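Local coordinates for protein putative branched-chain amino acid aminotransferase IlvE (Streptococcus mutans, PDB 4DQN) that probably catalyses the reversible, pyridoxal phosphate-dependent exchange of an amino group between leucine, isoleucine or valine and 2-oxoglutarate, the last step of their biosynthesis, at residues A[24-29]-A[147-152]; A[65-70]-A[124-129]; A[227-232]-A[245-250]; A[276-281]-A[304-309]. One frame throughout, in Å; residues are numbered along the deposited sequence.

Contact 1: A[24-29]-A[147-152]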
# COMPACT_ATOMS: atom_id res chain seq x y z
N ARG A 24 23.80 1.31 9.48
CA ARG A 24 23.01 1.24 8.25
C ARG A 24 23.45 2.38 7.38
O ARG A 24 23.96 3.38 7.88
CB ARG A 24 21.52 1.53 8.45
CG ARG A 24 20.81 0.82 9.51
CD ARG A 24 20.50 1.76 10.64
NE ARG A 24 21.51 1.57 11.64
CZ ARG A 24 21.60 0.47 12.37
NH1 ARG A 24 20.72 -0.53 12.25
NH2 ARG A 24 22.58 0.40 13.25
N TYR A 25 23.22 2.24 6.08
CA TYR A 25 23.39 3.33 5.13
C TYR A 25 22.11 4.15 5.04
O TYR A 25 21.00 3.61 5.09
CB TYR A 25 23.72 2.73 3.76
CG TYR A 25 23.77 3.69 2.59
CD1 TYR A 25 22.60 4.11 1.95
CD2 TYR A 25 24.98 4.12 2.09
CE1 TYR A 25 22.65 4.96 0.85
CE2 TYR A 25 25.05 4.97 1.00
CZ TYR A 25 23.89 5.38 0.38
OH TYR A 25 23.97 6.21 -0.71
N ILE A 26 22.26 5.46 4.89
CA ILE A 26 21.10 6.33 4.68
C ILE A 26 21.48 7.49 3.76
O ILE A 26 22.58 8.05 3.86
CB ILE A 26 20.50 6.85 6.02
CG1 ILE A 26 19.13 7.50 5.79
CG2 ILE A 26 21.45 7.85 6.71
CD1 ILE A 26 18.32 7.72 7.09
N SER A 27 20.58 7.84 2.86
CA SER A 27 20.80 8.91 1.90
C SER A 27 19.48 9.64 1.75
O SER A 27 18.42 9.01 1.75
CB SER A 27 21.25 8.34 0.55
OG SER A 27 21.49 9.38 -0.41
N TYR A 28 19.55 10.97 1.66
CA TYR A 28 18.36 11.79 1.56
C TYR A 28 18.26 12.42 0.18
O TYR A 28 19.26 12.86 -0.38
CB TYR A 28 18.37 12.90 2.64
CG TYR A 28 18.30 12.40 4.07
CD1 TYR A 28 19.44 11.93 4.72
CD2 TYR A 28 17.10 12.40 4.77
CE1 TYR A 28 19.37 11.48 6.04
CE2 TYR A 28 17.03 11.96 6.09
CZ TYR A 28 18.17 11.50 6.71
OH TYR A 28 18.12 11.04 8.01
N TYR A 29 17.04 12.46 -0.36
CA TYR A 29 16.79 13.15 -1.63
C TYR A 29 16.05 14.44 -1.32
O TYR A 29 14.99 14.43 -0.70
CB TYR A 29 15.97 12.25 -2.54
CG TYR A 29 15.67 12.76 -3.93
CD1 TYR A 29 14.61 13.63 -4.17
CD2 TYR A 29 16.42 12.33 -5.02
CE1 TYR A 29 14.33 14.07 -5.46
CE2 TYR A 29 16.14 12.77 -6.31
CZ TYR A 29 15.09 13.64 -6.52
OH TYR A 29 14.80 14.08 -7.79
N GLU A 147 10.63 15.00 -0.96
CA GLU A 147 11.77 14.51 -0.17
C GLU A 147 11.70 12.99 -0.03
O GLU A 147 10.62 12.43 0.17
CB GLU A 147 11.77 15.15 1.22
CG GLU A 147 11.99 16.66 1.22
CD GLU A 147 11.87 17.27 2.61
OE1 GLU A 147 12.36 16.65 3.58
OE2 GLU A 147 11.27 18.36 2.73
N TYR A 148 12.83 12.30 -0.14
CA TYR A 148 12.84 10.85 -0.01
C TYR A 148 13.99 10.37 0.84
O TYR A 148 15.03 11.04 0.94
CB TYR A 148 12.92 10.18 -1.40
CG TYR A 148 11.69 10.48 -2.22
CD1 TYR A 148 11.58 11.66 -2.93
CD2 TYR A 148 10.63 9.57 -2.27
CE1 TYR A 148 10.44 11.96 -3.67
CE2 TYR A 148 9.48 9.84 -3.01
CZ TYR A 148 9.40 11.04 -3.71
OH TYR A 148 8.28 11.32 -4.45
N ILE A 149 13.81 9.21 1.47
CA ILE A 149 14.92 8.53 2.14
C ILE A 149 15.21 7.23 1.43
O ILE A 149 14.29 6.49 1.10
CB ILE A 149 14.58 8.24 3.62
CG1 ILE A 149 14.55 9.56 4.40
CG2 ILE A 149 15.64 7.32 4.25
CD1 ILE A 149 14.15 9.40 5.86
N PHE A 150 16.49 6.95 1.17
CA PHE A 150 16.93 5.62 0.78
C PHE A 150 17.85 5.09 1.87
O PHE A 150 18.87 5.70 2.19
CB PHE A 150 17.65 5.64 -0.58
CG PHE A 150 18.22 4.29 -1.00
CD1 PHE A 150 17.38 3.19 -1.21
CD2 PHE A 150 19.59 4.13 -1.19
CE1 PHE A 150 17.91 1.94 -1.59
CE2 PHE A 150 20.13 2.89 -1.58
CZ PHE A 150 19.29 1.79 -1.78
N THR A 151 17.47 3.96 2.46
CA THR A 151 18.28 3.37 3.51
C THR A 151 18.47 1.87 3.28
O THR A 151 17.59 1.20 2.74
CB THR A 151 17.67 3.64 4.92
OG1 THR A 151 18.50 3.08 5.94
CG2 THR A 151 16.24 3.07 5.04
N ILE A 152 19.65 1.36 3.63
CA ILE A 152 19.84 -0.09 3.65
C ILE A 152 20.31 -0.51 5.03
O ILE A 152 21.38 -0.09 5.49
CB ILE A 152 20.89 -0.58 2.63
CG1 ILE A 152 20.59 -0.07 1.21
CG2 ILE A 152 20.95 -2.11 2.64
CD1 ILE A 152 21.58 -0.61 0.14
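Y29 and Y148 form the bulky end of this antiparallel strand pair. The two side chains lie side by side and point the same way. The edge of Y148 is turned to the face of Y29 in an offset edge-to-face pair, with planes at 79° and Y29 CD1 3.8 Å from Y148 CD1. Their CB atoms are 3.9 Å apart. From there the first torsions differ, with CG of Y29 anti to its backbone N (chi1 -177°) and CG of Y148 anti to its carbonyl carbon, and the rings meet edge to face. On the same face, Y25 CE1 meets F150 CD2 at 3.8 Å. S27, small, lies between Y25 and Y29 on its strand and opposite F150.

The other face carries I26, Y28, I149 and T151. Both branches of I149 are used. Its CG2 fits against I26 CG1 at 3.8 Å, and its CG1 lies beside Y28 CD2 at 3.8 Å. Y25, S27 and Y29 pair with I152, F150 and Y148 through reciprocal backbone bonds. Y25 O is gripped twice, by I152 N (3.0 Å) and by the hydroxyl T151 OG1 (2.7 Å).

Outside the pair, K102 bonds Y25 OH and S27 OG, D35 also holds S27, and R24 makes a salt bridge to E49 of the second subunit. The pair lies between strands 33-40 and 126-136 in the antiparallel sheet, and helix 100-113 packs on its Y25 and I152 face.

Contact 2: A[65-70]-A[124-129]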
# COMPACT_ATOMS: atom_id res chain seq x y z
N LYS A 65 21.05 -10.82 -0.42
CA LYS A 65 21.89 -11.44 0.60
C LYS A 65 23.38 -11.27 0.32
O LYS A 65 23.79 -11.17 -0.84
CB LYS A 65 21.55 -12.93 0.73
CG LYS A 65 20.26 -13.19 1.50
CD LYS A 65 19.79 -14.64 1.34
CE LYS A 65 18.65 -14.97 2.29
NZ LYS A 65 18.16 -16.37 2.09
N ALA A 66 24.17 -11.22 1.40
CA ALA A 66 25.63 -11.28 1.29
C ALA A 66 26.04 -12.65 1.78
O ALA A 66 25.52 -13.13 2.80
CB ALA A 66 26.30 -10.17 2.13
N TYR A 67 26.97 -13.28 1.07
CA TYR A 67 27.32 -14.66 1.33
C TYR A 67 28.80 -14.74 1.67
O TYR A 67 29.62 -14.18 0.94
CB TYR A 67 27.08 -15.50 0.06
CG TYR A 67 25.65 -15.45 -0.46
CD1 TYR A 67 25.21 -14.41 -1.27
CD2 TYR A 67 24.75 -16.46 -0.13
CE1 TYR A 67 23.89 -14.37 -1.73
CE2 TYR A 67 23.44 -16.43 -0.59
CZ TYR A 67 23.02 -15.38 -1.39
OH TYR A 67 21.72 -15.36 -1.85
N ARG A 68 29.16 -15.42 2.75
CA ARG A 68 30.58 -15.67 3.01
C ARG A 68 31.04 -16.92 2.26
O ARG A 68 30.36 -17.94 2.26
CB ARG A 68 30.87 -15.82 4.51
CG ARG A 68 32.35 -15.74 4.84
CD ARG A 68 32.62 -15.91 6.32
NE ARG A 68 32.02 -14.84 7.13
CZ ARG A 68 32.57 -13.63 7.30
NH1 ARG A 68 33.72 -13.34 6.71
NH2 ARG A 68 31.97 -12.72 8.06
N THR A 69 32.20 -16.82 1.61
CA THR A 69 32.72 -17.93 0.81
C THR A 69 33.74 -18.78 1.59
O THR A 69 34.08 -18.47 2.73
CB THR A 69 33.38 -17.43 -0.49
OG1 THR A 69 34.52 -16.62 -0.17
CG2 THR A 69 32.39 -16.62 -1.31
N LYS A 70 34.23 -19.83 0.95
CA LYS A 70 35.11 -20.80 1.59
C LYS A 70 36.42 -20.18 2.12
O LYS A 70 36.97 -20.66 3.11
CB LYS A 70 35.39 -21.94 0.62
CG LYS A 70 35.79 -23.26 1.25
CD LYS A 70 35.83 -24.38 0.20
CE LYS A 70 36.68 -23.97 -0.99
NZ LYS A 70 36.59 -24.93 -2.15
N GLY A 124 25.03 -22.05 5.90
CA GLY A 124 23.93 -21.78 4.99
C GLY A 124 23.25 -20.47 5.33
O GLY A 124 22.27 -20.06 4.70
N ALA A 125 23.77 -19.79 6.35
CA ALA A 125 23.21 -18.52 6.81
C ALA A 125 23.90 -17.36 6.11
O ALA A 125 25.04 -17.48 5.63
CB ALA A 125 23.33 -18.40 8.31
N THR A 126 23.22 -16.22 6.05
CA THR A 126 23.69 -15.09 5.25
C THR A 126 23.41 -13.77 5.94
O THR A 126 22.72 -13.73 6.96
CB THR A 126 22.97 -15.06 3.89
OG1 THR A 126 21.55 -14.99 4.10
CG2 THR A 126 23.30 -16.30 3.06
N LEU A 127 23.94 -12.68 5.39
CA LEU A 127 23.57 -11.36 5.87
C LEU A 127 22.49 -10.83 4.93
O LEU A 127 22.74 -10.56 3.76
CB LEU A 127 24.77 -10.40 5.87
CG LEU A 127 24.46 -9.04 6.51
CD1 LEU A 127 24.29 -9.18 8.01
CD2 LEU A 127 25.54 -7.99 6.19
N TYR A 128 21.28 -10.68 5.45
CA TYR A 128 20.17 -10.17 4.63
C TYR A 128 20.18 -8.64 4.64
O TYR A 128 20.23 -8.02 5.70
CB TYR A 128 18.84 -10.70 5.15
CG TYR A 128 17.63 -10.23 4.36
CD1 TYR A 128 17.37 -10.73 3.08
CD2 TYR A 128 16.76 -9.30 4.89
CE1 TYR A 128 16.26 -10.30 2.36
CE2 TYR A 128 15.64 -8.87 4.18
CZ TYR A 128 15.40 -9.37 2.93
OH TYR A 128 14.31 -8.93 2.22
N LEU A 129 20.12 -8.04 3.45
CA LEU A 129 20.07 -6.60 3.30
C LEU A 129 18.66 -6.20 2.93
O LEU A 129 18.06 -6.81 2.05
CB LEU A 129 21.01 -6.16 2.18
CG LEU A 129 22.45 -5.79 2.58
CD1 LEU A 129 23.07 -6.89 3.38
CD2 LEU A 129 23.31 -5.50 1.36
O HOH W 1 20.27 -17.51 4.60
O HOH W 2 27.58 -16.53 5.08
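K65 and T126 make the tight part of this contact. The lysine chain is extended beyond CG and crosses the threonine side chain at about a right angle. Its methylenes pass over the hydroxyl, with K65 CD 3.3 Å from T126 OG1. The other branch of T126 turns to the ring of Y67, with CG2 3.5 Å from Y67 CD2. The chi1 of T126 (57°) sets OG1 between backbone N and carbonyl carbon and CG2 beside the N. One small side chain thereby serves two neighbours.

Next to it, A66 and L127 form an antiparallel hydrogen-bonded pair. A66 N donates to L127 O at 2.8 Å, and L127 N donates to A66 O at 3.1 Å. Their CB atoms meet at 4.0 Å. K65 CG also comes near the plane of the Y128 ring, at the edge beside Y128 CD1.

Beyond T126 the strands part, and water replaces direct bonds. One water accepts a hydrogen bond from R68 N and donates one to A125 O at 2.8 Å. A second water donates to G124 O and accepts from T126 OG1 at 2.9 Å; its link to K65 NZ is weak. The stronger partner of K65 NZ is T289 O, which anchors the ammonium end outside this strand pair.

The chemistry is therefore mixed. Strands 59-68 and 126-136 are joined directly by backbone bonds and apolar groups. At the fraying end, bound water satisfies backbone N-H and C=O groups that no longer reach each other.

Contact 3: A[227-232]-A[245-250]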
# COMPACT_ATOMS: atom_id res chain seq x y z
N SER A 227 4.80 -13.92 -1.45
CA SER A 227 5.59 -12.90 -2.14
C SER A 227 6.64 -13.52 -3.06
O SER A 227 7.41 -12.79 -3.70
CB SER A 227 6.26 -11.97 -1.12
OG SER A 227 7.24 -12.66 -0.37
N ALA A 228 6.64 -14.85 -3.15
CA ALA A 228 7.61 -15.59 -3.97
C ALA A 228 7.00 -16.07 -5.29
O ALA A 228 5.78 -16.15 -5.41
CB ALA A 228 8.16 -16.78 -3.19
N ASN A 229 7.85 -16.39 -6.27
CA ASN A 229 7.37 -16.87 -7.57
C ASN A 229 7.11 -18.38 -7.55
O ASN A 229 7.72 -19.10 -6.77
CB ASN A 229 8.39 -16.56 -8.68
CG ASN A 229 8.40 -15.10 -9.09
OD1 ASN A 229 9.25 -14.67 -9.86
ND2 ASN A 229 7.46 -14.33 -8.57
N PHE A 230 6.18 -18.84 -8.40
CA PHE A 230 5.90 -20.26 -8.57
C PHE A 230 6.73 -20.77 -9.74
O PHE A 230 6.98 -20.03 -10.71
CB PHE A 230 4.40 -20.47 -8.86
CG PHE A 230 4.01 -21.91 -9.14
CD1 PHE A 230 4.05 -22.44 -10.44
CD2 PHE A 230 3.58 -22.74 -8.11
CE1 PHE A 230 3.69 -23.77 -10.69
CE2 PHE A 230 3.21 -24.07 -8.35
CZ PHE A 230 3.26 -24.58 -9.64
N PHE A 231 7.18 -22.02 -9.66
CA PHE A 231 7.77 -22.70 -10.82
C PHE A 231 7.31 -24.15 -10.82
O PHE A 231 7.11 -24.75 -9.77
CB PHE A 231 9.31 -22.58 -10.87
CG PHE A 231 10.03 -23.43 -9.83
CD1 PHE A 231 10.37 -22.89 -8.59
CD2 PHE A 231 10.36 -24.75 -10.09
CE1 PHE A 231 11.02 -23.65 -7.63
CE2 PHE A 231 11.00 -25.53 -9.13
CZ PHE A 231 11.34 -24.98 -7.91
N GLY A 232 7.12 -24.71 -12.01
CA GLY A 232 6.81 -26.12 -12.11
C GLY A 232 7.78 -26.83 -13.04
O GLY A 232 8.33 -26.22 -13.96
N PRO A 245 1.72 -9.34 -15.85
CA PRO A 245 2.11 -7.96 -15.54
C PRO A 245 1.69 -7.58 -14.12
O PRO A 245 1.86 -6.42 -13.72
CB PRO A 245 1.30 -7.14 -16.54
CG PRO A 245 0.07 -7.97 -16.79
CD PRO A 245 0.55 -9.39 -16.76
N SER A 246 1.12 -8.54 -13.39
CA SER A 246 0.61 -8.33 -12.04
C SER A 246 1.52 -9.04 -11.04
O SER A 246 1.31 -8.99 -9.82
CB SER A 246 -0.84 -8.86 -11.95
OG SER A 246 -1.35 -8.77 -10.63
N ILE A 247 2.54 -9.70 -11.57
CA ILE A 247 3.47 -10.51 -10.78
C ILE A 247 4.78 -9.76 -10.52
O ILE A 247 5.31 -9.08 -11.41
CB ILE A 247 3.76 -11.84 -11.52
CG1 ILE A 247 2.54 -12.77 -11.45
CG2 ILE A 247 5.00 -12.54 -10.98
CD1 ILE A 247 2.65 -13.98 -12.37
N LEU A 248 5.30 -9.87 -9.30
CA LEU A 248 6.64 -9.37 -9.00
C LEU A 248 7.69 -10.32 -9.57
O LEU A 248 7.75 -11.48 -9.17
CB LEU A 248 6.86 -9.26 -7.49
CG LEU A 248 8.30 -8.88 -7.13
CD1 LEU A 248 8.38 -7.40 -6.82
CD2 LEU A 248 8.85 -9.71 -5.97
N PRO A 249 8.53 -9.83 -10.49
CA PRO A 249 9.57 -10.69 -11.07
C PRO A 249 10.77 -10.85 -10.12
O PRO A 249 11.53 -9.90 -9.93
CB PRO A 249 9.98 -9.93 -12.33
CG PRO A 249 9.58 -8.48 -12.09
CD PRO A 249 8.71 -8.41 -10.85
N SER A 250 10.93 -12.04 -9.53
CA SER A 250 12.02 -12.25 -8.57
C SER A 250 13.37 -12.49 -9.25
O SER A 250 13.44 -13.05 -10.35
CB SER A 250 11.69 -13.35 -7.55
OG SER A 250 12.05 -14.64 -8.01
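N229 carries this contact. Its amide reaches from strand 228-234 to the loop before helix 251-262, and both ends of it are used. ND2 donates to L248 O at 2.9 Å in a nearly straight bond (168°). The acceptor lies in the amide plane. OD1 accepts from S250 N at 3.1 Å, also nearly straight, but this donor sits above the carbonyl plane of the asparagine. Chi1 (-75°) sets CG anti to the carbonyl carbon, on a CB that points toward the loop.

S250 adds a weak bond from OG to N229 OD1, 3.4 Å long. Its firmer role is as N-cap: OG accepts from K253 N in the first turn of the helix. L248 meets the strand mainly with its backbone oxygen, while its CD2 lies 4.1 Å from S227 O. The L248 side chain also touches K188, the predicted attachment lysine of the cofactor. I247 CG2 packs near N229 ND2.

The buried amide satisfies one backbone C=O and one backbone N-H of a loop without regular structure. These bonds fix the approach to helix 251-262, next to the probable cofactor site, by polar contacts rather than by a hydrophobic seam.

Contact 4: A[276-281]-A[304-309]; sequences DELDKF and DFHVFY
The short 3-10 turn that leads into strand 281-288 packs here, through L278 and F281, on H306 of strand 304-307, the second strand of a hairpin with 292-301, and on F308 just past it. L278 CB sits over the centre of the H306 imidazole, 3.7 Å from the centroid and 5° off the ring normal. This is a CH-pi contact. The two side chains slide past each other in opposite directions, and L278 CD1 comes to 4.1 Å from H306 CB. CB of H306 points toward the turn, and chi1 (-172°) sets CG anti to the backbone N.

F308 lies beside H306, against L278 and F281. Its CD1 edge meets F281 O in the ring plane at 3.5 Å, and F281 CB packs on the same atom at 3.9 Å. F308 CE1 approaches L278 CB. H306 CD2 stands above one face of the F308 ring, offset toward the rim.

No direct hydrogen bond joins the segments. A water does this work. It donates to L278 O and to F281 O, and it lies at the edge of the imidazole in its plane, 2.7 Å from H306 NE2. L278 O also receives F281 N inside the turn. The carboxylate of D279 is near H306 but not in contact; it may favour the protonated ring.

F308 continues onto I296 and V299, and F281 onto I240. This is a water-bridged packing of a 3-10 turn against a hairpin edge, at the rim of the mixed sheet.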
# COMPACT_ATOMS: atom_id res chain seq x y z
N ASP A 276 -6.08 -25.64 -13.59
CA ASP A 276 -6.82 -26.85 -13.95
C ASP A 276 -5.90 -27.89 -14.56
O ASP A 276 -6.34 -29.00 -14.88
CB ASP A 276 -7.96 -26.52 -14.91
CG ASP A 276 -8.95 -25.54 -14.31
OD1 ASP A 276 -9.71 -25.95 -13.40
OD2 ASP A 276 -8.96 -24.37 -14.75
N GLU A 277 -4.62 -27.54 -14.71
CA GLU A 277 -3.64 -28.42 -15.34
C GLU A 277 -2.46 -28.73 -14.40
O GLU A 277 -1.33 -28.84 -14.85
CB GLU A 277 -3.10 -27.80 -16.65
CG GLU A 277 -2.31 -26.49 -16.43
CD GLU A 277 -1.68 -25.91 -17.69
OE1 GLU A 277 -2.09 -26.33 -18.81
OE2 GLU A 277 -0.80 -25.02 -17.55
N LEU A 278 -2.72 -28.86 -13.10
CA LEU A 278 -1.63 -29.08 -12.14
C LEU A 278 -0.88 -30.40 -12.35
O LEU A 278 0.31 -30.50 -12.02
CB LEU A 278 -2.13 -28.96 -10.69
CG LEU A 278 -2.64 -27.58 -10.27
CD1 LEU A 278 -3.07 -27.57 -8.82
CD2 LEU A 278 -1.59 -26.52 -10.50
N ASP A 279 -1.56 -31.40 -12.91
CA ASP A 279 -0.92 -32.68 -13.22
C ASP A 279 0.17 -32.54 -14.29
O ASP A 279 0.93 -33.48 -14.54
CB ASP A 279 -1.97 -33.70 -13.67
CG ASP A 279 -3.12 -33.05 -14.42
OD1 ASP A 279 -2.94 -32.72 -15.61
OD2 ASP A 279 -4.21 -32.87 -13.81
N LYS A 280 0.24 -31.37 -14.93
CA LYS A 280 1.29 -31.07 -15.91
C LYS A 280 2.67 -31.07 -15.25
O LYS A 280 3.70 -31.22 -15.91
CB LYS A 280 1.01 -29.68 -16.53
CG LYS A 280 1.89 -29.29 -17.71
CD LYS A 280 1.59 -27.86 -18.18
CE LYS A 280 2.45 -27.51 -19.40
NZ LYS A 280 2.23 -26.14 -19.94
N PHE A 281 2.68 -30.92 -13.92
CA PHE A 281 3.94 -30.75 -13.20
C PHE A 281 4.32 -31.90 -12.27
O PHE A 281 3.56 -32.27 -11.37
CB PHE A 281 3.94 -29.41 -12.45
CG PHE A 281 3.75 -28.24 -13.35
CD1 PHE A 281 4.71 -27.94 -14.31
CD2 PHE A 281 2.61 -27.44 -13.27
CE1 PHE A 281 4.56 -26.87 -15.17
CE2 PHE A 281 2.44 -26.37 -14.12
CZ PHE A 281 3.42 -26.07 -15.08
N ASP A 304 -9.96 -30.02 -3.28
CA ASP A 304 -8.88 -30.87 -3.77
C ASP A 304 -7.52 -30.52 -3.20
O ASP A 304 -7.18 -29.35 -3.02
CB ASP A 304 -8.85 -30.86 -5.30
CG ASP A 304 -10.19 -31.23 -5.91
OD1 ASP A 304 -10.83 -32.19 -5.41
OD2 ASP A 304 -10.62 -30.55 -6.87
N PHE A 305 -6.75 -31.56 -2.89
CA PHE A 305 -5.39 -31.40 -2.41
C PHE A 305 -4.47 -32.07 -3.42
O PHE A 305 -4.52 -33.29 -3.58
CB PHE A 305 -5.24 -32.05 -1.04
CG PHE A 305 -3.86 -31.94 -0.47
CD1 PHE A 305 -3.32 -30.70 -0.17
CD2 PHE A 305 -3.11 -33.08 -0.22
CE1 PHE A 305 -2.04 -30.59 0.36
CE2 PHE A 305 -1.84 -32.99 0.32
CZ PHE A 305 -1.30 -31.75 0.61
N HIS A 306 -3.68 -31.28 -4.14
CA HIS A 306 -2.89 -31.82 -5.24
C HIS A 306 -1.42 -31.95 -4.86
O HIS A 306 -0.77 -30.96 -4.51
CB HIS A 306 -3.01 -30.94 -6.48
CG HIS A 306 -2.37 -31.53 -7.70
ND1 HIS A 306 -3.10 -32.20 -8.66
CD2 HIS A 306 -1.08 -31.59 -8.10
CE1 HIS A 306 -2.28 -32.64 -9.61
NE2 HIS A 306 -1.05 -32.28 -9.29
N VAL A 307 -0.91 -33.18 -4.92
CA VAL A 307 0.49 -33.44 -4.57
C VAL A 307 1.27 -33.65 -5.86
O VAL A 307 0.95 -34.53 -6.65
CB VAL A 307 0.64 -34.65 -3.63
CG1 VAL A 307 2.10 -35.02 -3.44
CG2 VAL A 307 0.02 -34.35 -2.28
N PHE A 308 2.28 -32.82 -6.08
CA PHE A 308 3.08 -32.92 -7.29
C PHE A 308 4.04 -34.09 -7.23
O PHE A 308 4.03 -34.97 -8.10
CB PHE A 308 3.86 -31.62 -7.53
CG PHE A 308 2.97 -30.42 -7.68
CD1 PHE A 308 2.46 -30.07 -8.92
CD2 PHE A 308 2.65 -29.64 -6.58
CE1 PHE A 308 1.64 -28.97 -9.06
CE2 PHE A 308 1.82 -28.53 -6.70
CZ PHE A 308 1.31 -28.20 -7.95
N TYR A 309 4.88 -34.11 -6.20
CA TYR A 309 5.93 -35.10 -6.10
C TYR A 309 5.78 -35.92 -4.84
O TYR A 309 5.62 -37.14 -4.89
CB TYR A 309 7.31 -34.42 -6.13
CG TYR A 309 8.44 -35.41 -6.12
CD1 TYR A 309 9.12 -35.70 -4.95
CD2 TYR A 309 8.80 -36.08 -7.28
CE1 TYR A 309 10.15 -36.62 -4.93
CE2 TYR A 309 9.83 -37.00 -7.27
CZ TYR A 309 10.49 -37.27 -6.09
OH TYR A 309 11.52 -38.17 -6.06
O HOH W 3 1.07 -33.28 -10.70

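Overall arrangement
Contacts 1 and 2 belong to one antiparallel sheet, where strands 126-136 and 147-157 are neighbours. They touch through I152 and L129, and contact 2 is nested within the chain loop closed by contact 1. Both are buried and rest on backbone pairing. Contacts 3 and 4 belong to the mixed sheet and touch where G232 meets F281. They do not pair strands. Contact 3 is buried near the predicted cofactor lysine and uses an asparagine amide. Contact 4 is partly exposed, lies away from that site and relies on ring packing and water. Contacts 1 and 4 lie on opposite sides of the chain's centre, with centres about 45 Å apart.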